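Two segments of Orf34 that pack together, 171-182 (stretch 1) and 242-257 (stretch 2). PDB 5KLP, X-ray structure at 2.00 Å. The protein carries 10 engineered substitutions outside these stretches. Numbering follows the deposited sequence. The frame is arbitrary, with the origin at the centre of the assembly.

Stretch 1 171-182: PLSQVAIIETQA
Stretch 2 242-257: VMHEGAHAAFGADVLP

I178 anchors the apolar centre. With chi1 m and chi2 t, its CG2 lies 3.6 Å from L256 CD1 and 3.6 Å from G252 CA, while its CD1 reaches V255 CG2 at 3.8 Å; L256 is also m, t. G252 has no side chain, and an ideal CB there would fall 2.9 Å from T180 CA, a clash, so glycine lets the chains close. I177, also m, t, points to the other face of the sheet, where its CD1 meets the selenium SE of M243 at 4.0 Å.

I177 and I178 belong to strand 175-179, which runs parallel to strand 248-251, the axes crossing at -22° and approaching to 4.4 Å; M243 precedes that second strand, and G252, V255 and L256 follow it. A176 pairs with H248, I177 with A249, I178 with A250 and E179 with F251, CA-CA distances widening from 4.3 to 5.0 Å. Donors alternate between strands, as parallel pairing requires. H248 bonds to both neighbours of A176 (N to V175 O 2.8 Å, O from I177 N 2.7 Å), A250 to those of I178 (N to I177 O 3.3 Å, weak; O from E179 N 2.9 Å); G252 N to E179 O, 2.8 Å, continues the ladder.

At the polar edge, H248 (chi1 m, chi2 -85°) sends NE2 to S173 O at 2.8 Å, tying its strand to the 3-10 segment 172-173. A type II turn, H244 to A247, with G246 at phi/psi 102/-38, angles that call for glycine, brings G246 O within 3.3 Å of S173 CA, a CA-H...O contact.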

# COMPACT_ATOMS: atom_id res chain seq x y z
N PRO A 171 13.89 17.74 -4.68
CA PRO A 171 12.84 18.73 -4.93
C PRO A 171 11.46 18.10 -4.76
O PRO A 171 11.18 17.05 -5.35
CB PRO A 171 13.07 19.16 -6.39
CG PRO A 171 13.84 18.04 -7.00
CD PRO A 171 14.66 17.41 -5.90
N LEU A 172 10.61 18.71 -3.94
CA LEU A 172 9.31 18.13 -3.64
C LEU A 172 8.41 18.14 -4.86
O LEU A 172 7.37 17.47 -4.88
CB LEU A 172 8.63 18.86 -2.48
CG LEU A 172 9.30 18.75 -1.11
CD1 LEU A 172 8.34 19.19 0.00
CD2 LEU A 172 9.84 17.35 -0.85
N SER A 173 8.79 18.90 -5.89
CA SER A 173 8.00 18.90 -7.12
C SER A 173 8.17 17.57 -7.85
O SER A 173 7.47 17.31 -8.84
CB SER A 173 8.41 20.06 -8.03
OG SER A 173 9.76 19.93 -8.42
N GLN A 174 9.09 16.74 -7.38
CA GLN A 174 9.28 15.42 -7.97
C GLN A 174 8.71 14.34 -7.05
O GLN A 174 8.98 13.15 -7.23
CB GLN A 174 10.77 15.18 -8.27
CG GLN A 174 11.34 16.27 -9.19
CD GLN A 174 12.71 15.94 -9.77
OE1 GLN A 174 13.28 14.88 -9.51
NE2 GLN A 174 13.24 16.86 -10.55
N VAL A 175 7.91 14.76 -6.07
CA VAL A 175 7.31 13.83 -5.12
C VAL A 175 5.79 13.90 -5.17
O VAL A 175 5.22 15.00 -5.21
CB VAL A 175 7.79 14.12 -3.68
CG1 VAL A 175 7.21 13.11 -2.69
CG2 VAL A 175 9.32 14.08 -3.63
N ALA A 176 5.14 12.73 -5.15
CA ALA A 176 3.69 12.64 -5.11
C ALA A 176 3.21 11.73 -3.99
O ALA A 176 3.79 10.66 -3.74
CB ALA A 176 3.14 12.13 -6.46
N ILE A 177 2.15 12.14 -3.32
CA ILE A 177 1.50 11.27 -2.37
C ILE A 177 0.13 10.92 -2.93
O ILE A 177 -0.71 11.80 -3.13
CB ILE A 177 1.36 11.91 -0.98
CG1 ILE A 177 2.74 12.29 -0.45
CG2 ILE A 177 0.68 10.94 -0.04
CD1 ILE A 177 2.72 12.99 0.90
N ILE A 178 -0.07 9.65 -3.20
CA ILE A 178 -1.32 9.18 -3.77
C ILE A 178 -2.17 8.51 -2.70
O ILE A 178 -1.79 7.50 -2.10
CB ILE A 178 -1.07 8.24 -4.94
CG1 ILE A 178 -0.32 9.00 -6.05
CG2 ILE A 178 -2.40 7.67 -5.47
CD1 ILE A 178 0.14 8.13 -7.18
N GLU A 179 -3.32 9.12 -2.44
CA GLU A 179 -4.21 8.66 -1.39
C GLU A 179 -5.24 7.71 -1.97
O GLU A 179 -6.06 8.13 -2.77
CB GLU A 179 -4.88 9.86 -0.71
CG GLU A 179 -6.00 9.50 0.26
CD GLU A 179 -6.69 10.73 0.82
OE1 GLU A 179 -6.07 11.41 1.66
OE2 GLU A 179 -7.85 11.03 0.41
N THR A 180 -5.24 6.43 -1.58
CA THR A 180 -6.20 5.52 -2.20
C THR A 180 -7.50 5.35 -1.39
O THR A 180 -8.56 5.13 -1.98
CB THR A 180 -5.60 4.11 -2.44
OG1 THR A 180 -5.46 3.42 -1.19
CG2 THR A 180 -4.22 4.21 -3.10
N GLN A 181 -7.43 5.50 -0.07
CA GLN A 181 -8.57 5.23 0.84
C GLN A 181 -9.08 3.80 0.75
O GLN A 181 -10.25 3.53 1.05
CB GLN A 181 -9.76 6.20 0.57
CG GLN A 181 -9.36 7.68 0.57
CD GLN A 181 -10.56 8.62 0.39
OE1 GLN A 181 -11.72 8.20 0.49
NE2 GLN A 181 -10.27 9.90 0.14
N ALA A 182 -8.21 2.87 0.35
CA ALA A 182 -8.65 1.48 0.27
C ALA A 182 -8.79 0.87 1.67
O ALA A 182 -9.68 0.07 1.92
CB ALA A 182 -7.68 0.66 -0.59
N VAL A 242 -1.16 23.46 3.71
CA VAL A 242 -1.05 22.58 4.88
C VAL A 242 -0.08 21.43 4.64
O VAL A 242 0.29 20.72 5.57
CB VAL A 242 -2.43 22.01 5.29
CG1 VAL A 242 -3.38 23.13 5.68
CG2 VAL A 242 -3.01 21.19 4.17
N MSE A 243 0.33 21.25 3.38
CA MSE A 243 1.38 20.31 3.03
C MSE A 243 2.53 21.08 2.38
O MSE A 243 2.28 22.03 1.65
CB MSE A 243 0.85 19.22 2.09
CG MSE A 243 1.93 18.29 1.60
SE MSE A 243 1.25 16.74 0.58
CE MSE A 243 1.11 17.54 -1.18
N HIS A 244 3.76 20.67 2.63
CA HIS A 244 4.92 21.43 2.17
C HIS A 244 4.82 21.68 0.68
O HIS A 244 4.39 20.81 -0.08
CB HIS A 244 6.23 20.73 2.52
CG HIS A 244 6.55 20.80 3.98
ND1 HIS A 244 6.74 21.99 4.64
CD2 HIS A 244 6.67 19.83 4.92
CE1 HIS A 244 6.98 21.76 5.92
NE2 HIS A 244 6.94 20.45 6.11
N GLU A 245 5.17 22.90 0.28
CA GLU A 245 4.91 23.35 -1.08
C GLU A 245 5.68 22.52 -2.09
O GLU A 245 6.81 22.09 -1.82
CB GLU A 245 5.27 24.82 -1.22
N GLY A 246 5.07 22.28 -3.25
CA GLY A 246 5.71 21.51 -4.30
C GLY A 246 5.27 20.06 -4.44
O GLY A 246 5.17 19.55 -5.56
N ALA A 247 5.02 19.39 -3.32
CA ALA A 247 4.63 17.99 -3.35
C ALA A 247 3.27 17.82 -4.01
O ALA A 247 2.38 18.66 -3.83
CB ALA A 247 4.62 17.39 -1.94
N HIS A 248 3.12 16.77 -4.79
CA HIS A 248 1.85 16.50 -5.46
C HIS A 248 1.00 15.51 -4.68
O HIS A 248 1.50 14.73 -3.85
CB HIS A 248 2.09 15.96 -6.88
CG HIS A 248 3.04 16.79 -7.68
ND1 HIS A 248 2.63 17.90 -8.38
CD2 HIS A 248 4.37 16.68 -7.88
CE1 HIS A 248 3.68 18.43 -8.99
NE2 HIS A 248 4.74 17.71 -8.70
N ALA A 249 -0.29 15.53 -4.97
CA ALA A 249 -1.20 14.57 -4.38
C ALA A 249 -2.38 14.31 -5.32
O ALA A 249 -2.83 15.20 -6.04
CB ALA A 249 -1.69 15.07 -3.02
N ALA A 250 -2.88 13.08 -5.28
CA ALA A 250 -4.05 12.72 -6.07
C ALA A 250 -4.76 11.55 -5.43
O ALA A 250 -4.21 10.86 -4.56
CB ALA A 250 -3.66 12.39 -7.50
N PHE A 251 -6.00 11.34 -5.86
CA PHE A 251 -6.77 10.21 -5.39
C PHE A 251 -6.42 8.99 -6.21
O PHE A 251 -6.26 9.08 -7.43
CB PHE A 251 -8.26 10.52 -5.47
CG PHE A 251 -9.13 9.38 -5.04
CD1 PHE A 251 -9.11 8.96 -3.73
CD2 PHE A 251 -9.97 8.75 -5.94
CE1 PHE A 251 -9.92 7.91 -3.32
CE2 PHE A 251 -10.78 7.70 -5.54
CZ PHE A 251 -10.74 7.28 -4.23
N GLY A 252 -6.30 7.85 -5.53
CA GLY A 252 -5.83 6.62 -6.14
C GLY A 252 -6.52 6.20 -7.43
O GLY A 252 -5.85 5.90 -8.42
N ALA A 253 -7.85 6.20 -7.44
CA ALA A 253 -8.61 5.75 -8.60
C ALA A 253 -8.36 6.60 -9.84
O ALA A 253 -8.54 6.12 -10.96
CB ALA A 253 -10.10 5.72 -8.30
N ASP A 254 -7.94 7.85 -9.65
CA ASP A 254 -7.69 8.73 -10.79
C ASP A 254 -6.39 8.43 -11.53
O ASP A 254 -6.30 8.68 -12.72
CB ASP A 254 -7.67 10.20 -10.33
CG ASP A 254 -9.06 10.71 -10.00
OD1 ASP A 254 -10.03 10.25 -10.64
OD2 ASP A 254 -9.19 11.57 -9.11
N VAL A 255 -5.40 7.87 -10.83
CA VAL A 255 -4.07 7.72 -11.42
C VAL A 255 -3.46 6.32 -11.33
O VAL A 255 -2.42 6.06 -11.92
CB VAL A 255 -3.07 8.71 -10.78
CG1 VAL A 255 -3.50 10.15 -11.04
CG2 VAL A 255 -2.95 8.46 -9.29
N LEU A 256 -4.09 5.42 -10.57
CA LEU A 256 -3.59 4.06 -10.39
C LEU A 256 -4.56 3.06 -10.99
O LEU A 256 -5.75 3.35 -11.11
CB LEU A 256 -3.38 3.76 -8.90
CG LEU A 256 -2.39 4.64 -8.14
CD1 LEU A 256 -2.36 4.23 -6.66
CD2 LEU A 256 -1.00 4.54 -8.76
N PRO A 257 -4.07 1.86 -11.37
CA PRO A 257 -4.93 0.81 -11.90
C PRO A 257 -5.84 0.20 -10.83
O PRO A 257 -5.59 0.35 -9.64
CB PRO A 257 -3.95 -0.25 -12.40
CG PRO A 257 -2.60 0.36 -12.33
CD PRO A 257 -2.65 1.47 -11.35